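PDB 3CJH: mitochondrial import inner membrane translocase subunit TIM8 from Saccharomyces cerevisiae, which acts as an intermembrane-space chaperone, helping import multi-pass proteins into the mitochondrial inner membrane and passing beta-barrel precursors from the TOM complex to the SAM complex. Local coordinates for residues B[18-21]-B[22-26]; B[55-58]-B[59-63]. All coordinates share one frame; numbering follows the deposited sequence.

Contact 1: residues B[18-21]-B[22-26]; sequences TNIC and FKKCV
Cys21 and Phe22, with Ile20 beside them, carry most of this local contact, each tied by its backbone to a residue one helical turn away. The carbonyl of Cys21 faces Cys25, the second cysteine of the first CX3C half of the twin motif: Cys25 N donates to Cys21 O at 2.8 Å, and the C=O...N angle of 165° puts the donor almost straight ahead of the carbonyl. In both cysteines the sulfur sits beside its own backbone N (chi1 -70° for Cys21), and this shared torsion sends the two CB-SG bonds off the helix in the same direction. The CB of Cys25 rests 3.5 Å from Cys21 O.

Phe22 is held in the same i to i+4 fashion: its N donates to Thr18 O over 2.8 Å, somewhat tilted from the carbonyl plane. With CG anti to the backbone N (chi1 180°), the ring points outward from the helix, and one face receives Val26 CB, offset toward the rim. Val26, whose N is bonded to Phe22 O, is the first residue to leave helical geometry. Ile20 O takes a weak bond from Lys24 N, at 3.4 Å, and also meets Lys24 CG at 3.5 Å. Lys23 runs extended alongside Asn19, its CG 3.3 Å from Asn19 O. The OD1 of Asn19 is engaged by a polar side chain of another protein's chain.

This is the C-terminal end of helix 7-25, partly buried. Disulfides from Cys21 to Cys45 and from Cys25 to Cys41 pin it to helix 36-62, where both cysteines also touch Leu42 and Ile20 touches Phe49; chains of two other proteins also pack against it, one on Thr18 and Phe22, the other on Ile20 and Lys24.

Contact 2: residues B[55-58]-B[59-63]; sequences RIVN and GLQNT
Asn58 O is gripped by two backbone amides of the following turn. Gln61 N is the nearer, at 3.0 Å, and approaches from above the carbonyl plane, 53° out of it; Asn62 N adds a weak bond. The i to i+3 bond here is shorter than the i to i+4 one, consistent with a local tightening toward 3-10 geometry near the helix end. Val57 O repeats the theme with two weak bonds, from Leu60 N and Gln61 N, the former closer. The regular i to i+4 bond lies earlier, where Gly59 N donates to Arg55 O at 2.9 Å with an N-H...O angle of 157°. Leu60 N is divided between Ile56 O, at 2.9 Å, and, weakly, Val57 O.

Among the side chains, Val57 and Gln61 run side by side in the same direction. The CG2 of Val57 is anti to its backbone N (chi1 52° for CG1), which turns this methyl toward the amide end of Gln61, whose chain bends at chi2. On the neighbouring side of the helix Ile56 CG2 and Leu60 CD1 make an apolar contact of 4.2 Å, and the CG of Leu60 also packs on Ile56 O. The carboxamide of Asn62 leans back over the preceding turn, bringing ND2 to 3.3 Å from Asn58 O, but at an angle too poor for a bond.

These residues form the last turns of helix 36-62, close to the C-terminus and mostly at the surface. Ile56 and Leu60 give the segment its apolar side, each packing on an apolar side chain of another protein's chain. Arg55 makes long, weak ion pairing with an acidic side chain of another protein's chain.

Contacts 1 and 2 lie on the two different helices of the chain: contact 1 at the C-terminal end of helix 7-25, contact 2 at that of helix 36-62. Their centres are 26 Å apart and their nearest atoms about 13 Å, so they do not touch, and they sit on opposite sides of the chain's centre. The centre of contact 1 is 7 Å from the centre of the chain, that of contact 2 21 Å. Contact 1 holds Cys21 and Cys25, the helix 7-25 halves of the two disulfides. Contact 2 lies beyond the disulfide-linked part, on the far arm of the second helix. Both meet chains of other proteins in the assembly.

Contact 1: residues B[18-21]-B[22-26]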
# COMPACT_ATOMS: atom_id res chain seq x y z
N THR B 18 10.53 9.78 1.57
CA THR B 18 9.73 10.69 2.36
C THR B 18 8.37 10.08 2.59
O THR B 18 7.87 10.07 3.72
CB THR B 18 9.57 12.03 1.67
OG1 THR B 18 10.85 12.67 1.54
CG2 THR B 18 8.69 12.91 2.50
N ASN B 19 7.78 9.53 1.54
CA ASN B 19 6.49 8.89 1.66
C ASN B 19 6.48 7.73 2.67
O ASN B 19 5.58 7.63 3.52
CB ASN B 19 6.02 8.41 0.30
CG ASN B 19 4.67 7.75 0.35
OD1 ASN B 19 3.74 8.28 0.98
ND2 ASN B 19 4.55 6.60 -0.28
N ILE B 20 7.50 6.87 2.62
CA ILE B 20 7.57 5.74 3.56
C ILE B 20 7.83 6.22 4.98
O ILE B 20 7.13 5.81 5.92
CB ILE B 20 8.68 4.68 3.25
CG1 ILE B 20 9.25 4.79 1.82
CG2 ILE B 20 8.11 3.25 3.50
CD1 ILE B 20 10.02 3.56 1.34
N CYS B 21 8.84 7.07 5.13
CA CYS B 21 9.31 7.48 6.46
C CYS B 21 8.36 8.42 7.16
O CYS B 21 8.21 8.36 8.37
CB CYS B 21 10.70 8.09 6.37
SG CYS B 21 11.98 6.89 5.98
N PHE B 22 7.70 9.28 6.41
CA PHE B 22 6.72 10.21 7.01
C PHE B 22 5.62 9.43 7.76
O PHE B 22 5.30 9.74 8.91
CB PHE B 22 6.10 11.07 5.94
CG PHE B 22 5.08 12.04 6.46
CD1 PHE B 22 5.47 13.25 6.99
CD2 PHE B 22 3.72 11.77 6.37
CE1 PHE B 22 4.52 14.17 7.45
CE2 PHE B 22 2.79 12.69 6.83
CZ PHE B 22 3.19 13.88 7.36
N LYS B 23 5.07 8.41 7.11
CA LYS B 23 4.09 7.53 7.74
C LYS B 23 4.57 6.93 9.05
O LYS B 23 3.84 6.91 10.05
CB LYS B 23 3.79 6.36 6.83
CG LYS B 23 3.13 6.70 5.51
CD LYS B 23 3.01 5.43 4.63
CE LYS B 23 2.00 5.62 3.46
NZ LYS B 23 1.33 4.33 3.00
N LYS B 24 5.81 6.44 9.03
CA LYS B 24 6.38 5.72 10.16
C LYS B 24 6.84 6.60 11.31
O LYS B 24 6.77 6.17 12.46
CB LYS B 24 7.53 4.81 9.69
CG LYS B 24 7.01 3.73 8.76
CD LYS B 24 8.04 2.74 8.23
CE LYS B 24 7.33 1.57 7.52
NZ LYS B 24 8.17 0.34 7.44
N CYS B 25 7.29 7.82 11.01
CA CYS B 25 7.83 8.74 12.04
C CYS B 25 6.92 9.88 12.50
O CYS B 25 7.08 10.37 13.62
CB CYS B 25 9.12 9.36 11.58
SG CYS B 25 10.44 8.19 11.46
N VAL B 26 6.03 10.35 11.63
CA VAL B 26 5.07 11.38 12.01
C VAL B 26 3.80 10.67 12.42
O VAL B 26 2.98 10.33 11.56
CB VAL B 26 4.75 12.33 10.87
CG1 VAL B 26 3.66 13.30 11.31
CG2 VAL B 26 5.99 13.08 10.40

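Contact 2: residues B[55-58]-B[59-63]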
# COMPACT_ATOMS: atom_id res chain seq x y z
N ARG B 55 22.44 -4.38 1.95
CA ARG B 55 22.43 -5.73 2.52
C ARG B 55 21.69 -6.72 1.61
O ARG B 55 22.15 -7.84 1.36
CB ARG B 55 21.74 -5.69 3.88
CG ARG B 55 22.24 -6.73 4.84
CD ARG B 55 23.50 -6.24 5.49
NE ARG B 55 23.94 -7.16 6.53
CZ ARG B 55 24.80 -8.16 6.35
NH1 ARG B 55 25.34 -8.40 5.15
NH2 ARG B 55 25.13 -8.93 7.39
N ILE B 56 20.53 -6.30 1.11
CA ILE B 56 19.73 -7.12 0.22
C ILE B 56 20.43 -7.39 -1.10
O ILE B 56 20.49 -8.53 -1.54
CB ILE B 56 18.34 -6.48 -0.04
CG1 ILE B 56 17.29 -6.99 0.97
CG2 ILE B 56 17.85 -6.82 -1.44
CD1 ILE B 56 17.77 -7.13 2.35
N VAL B 57 20.97 -6.35 -1.72
CA VAL B 57 21.61 -6.50 -3.03
C VAL B 57 22.90 -7.31 -2.92
O VAL B 57 23.15 -8.19 -3.75
CB VAL B 57 21.87 -5.13 -3.72
CG1 VAL B 57 22.60 -4.19 -2.81
CG2 VAL B 57 22.65 -5.32 -5.01
N ASN B 58 23.71 -7.03 -1.91
CA ASN B 58 24.91 -7.84 -1.67
C ASN B 58 24.48 -9.28 -1.53
O ASN B 58 24.98 -10.15 -2.23
CB ASN B 58 25.66 -7.40 -0.40
CG ASN B 58 26.56 -6.18 -0.64
OD1 ASN B 58 27.00 -5.91 -1.76
ND2 ASN B 58 26.84 -5.45 0.45
N GLY B 59 23.52 -9.52 -0.63
CA GLY B 59 22.98 -10.86 -0.38
C GLY B 59 22.41 -11.59 -1.59
O GLY B 59 22.44 -12.81 -1.65
N LEU B 60 21.90 -10.84 -2.56
CA LEU B 60 21.37 -11.43 -3.80
C LEU B 60 22.49 -11.93 -4.74
O LEU B 60 22.27 -12.83 -5.55
CB LEU B 60 20.43 -10.45 -4.53
CG LEU B 60 19.01 -10.30 -3.96
CD1 LEU B 60 18.16 -9.38 -4.81
CD2 LEU B 60 18.32 -11.64 -3.83
N GLN B 61 23.70 -11.39 -4.61
CA GLN B 61 24.80 -11.86 -5.44
C GLN B 61 25.46 -13.08 -4.81
O GLN B 61 25.27 -14.20 -5.29
CB GLN B 61 25.78 -10.71 -5.70
CG GLN B 61 25.20 -9.71 -6.69
CD GLN B 61 25.53 -8.26 -6.36
OE1 GLN B 61 26.57 -7.96 -5.76
NE2 GLN B 61 24.64 -7.36 -6.75
N ASN B 62 26.21 -12.88 -3.73
CA ASN B 62 26.86 -13.99 -2.99
C ASN B 62 26.01 -15.27 -2.99
O ASN B 62 26.51 -16.36 -3.30
CB ASN B 62 27.13 -13.58 -1.53
CG ASN B 62 27.83 -12.24 -1.39
OD1 ASN B 62 28.73 -11.91 -2.17
ND2 ASN B 62 27.41 -11.45 -0.39
N THR B 63 24.73 -15.11 -2.64
CA THR B 63 23.77 -16.21 -2.56
C THR B 63 22.76 -16.10 -3.70
O THR B 63 21.87 -16.94 -3.85
CB THR B 63 23.01 -16.16 -1.22
OG1 THR B 63 23.95 -16.03 -0.14
CG2 THR B 63 22.18 -17.42 -1.01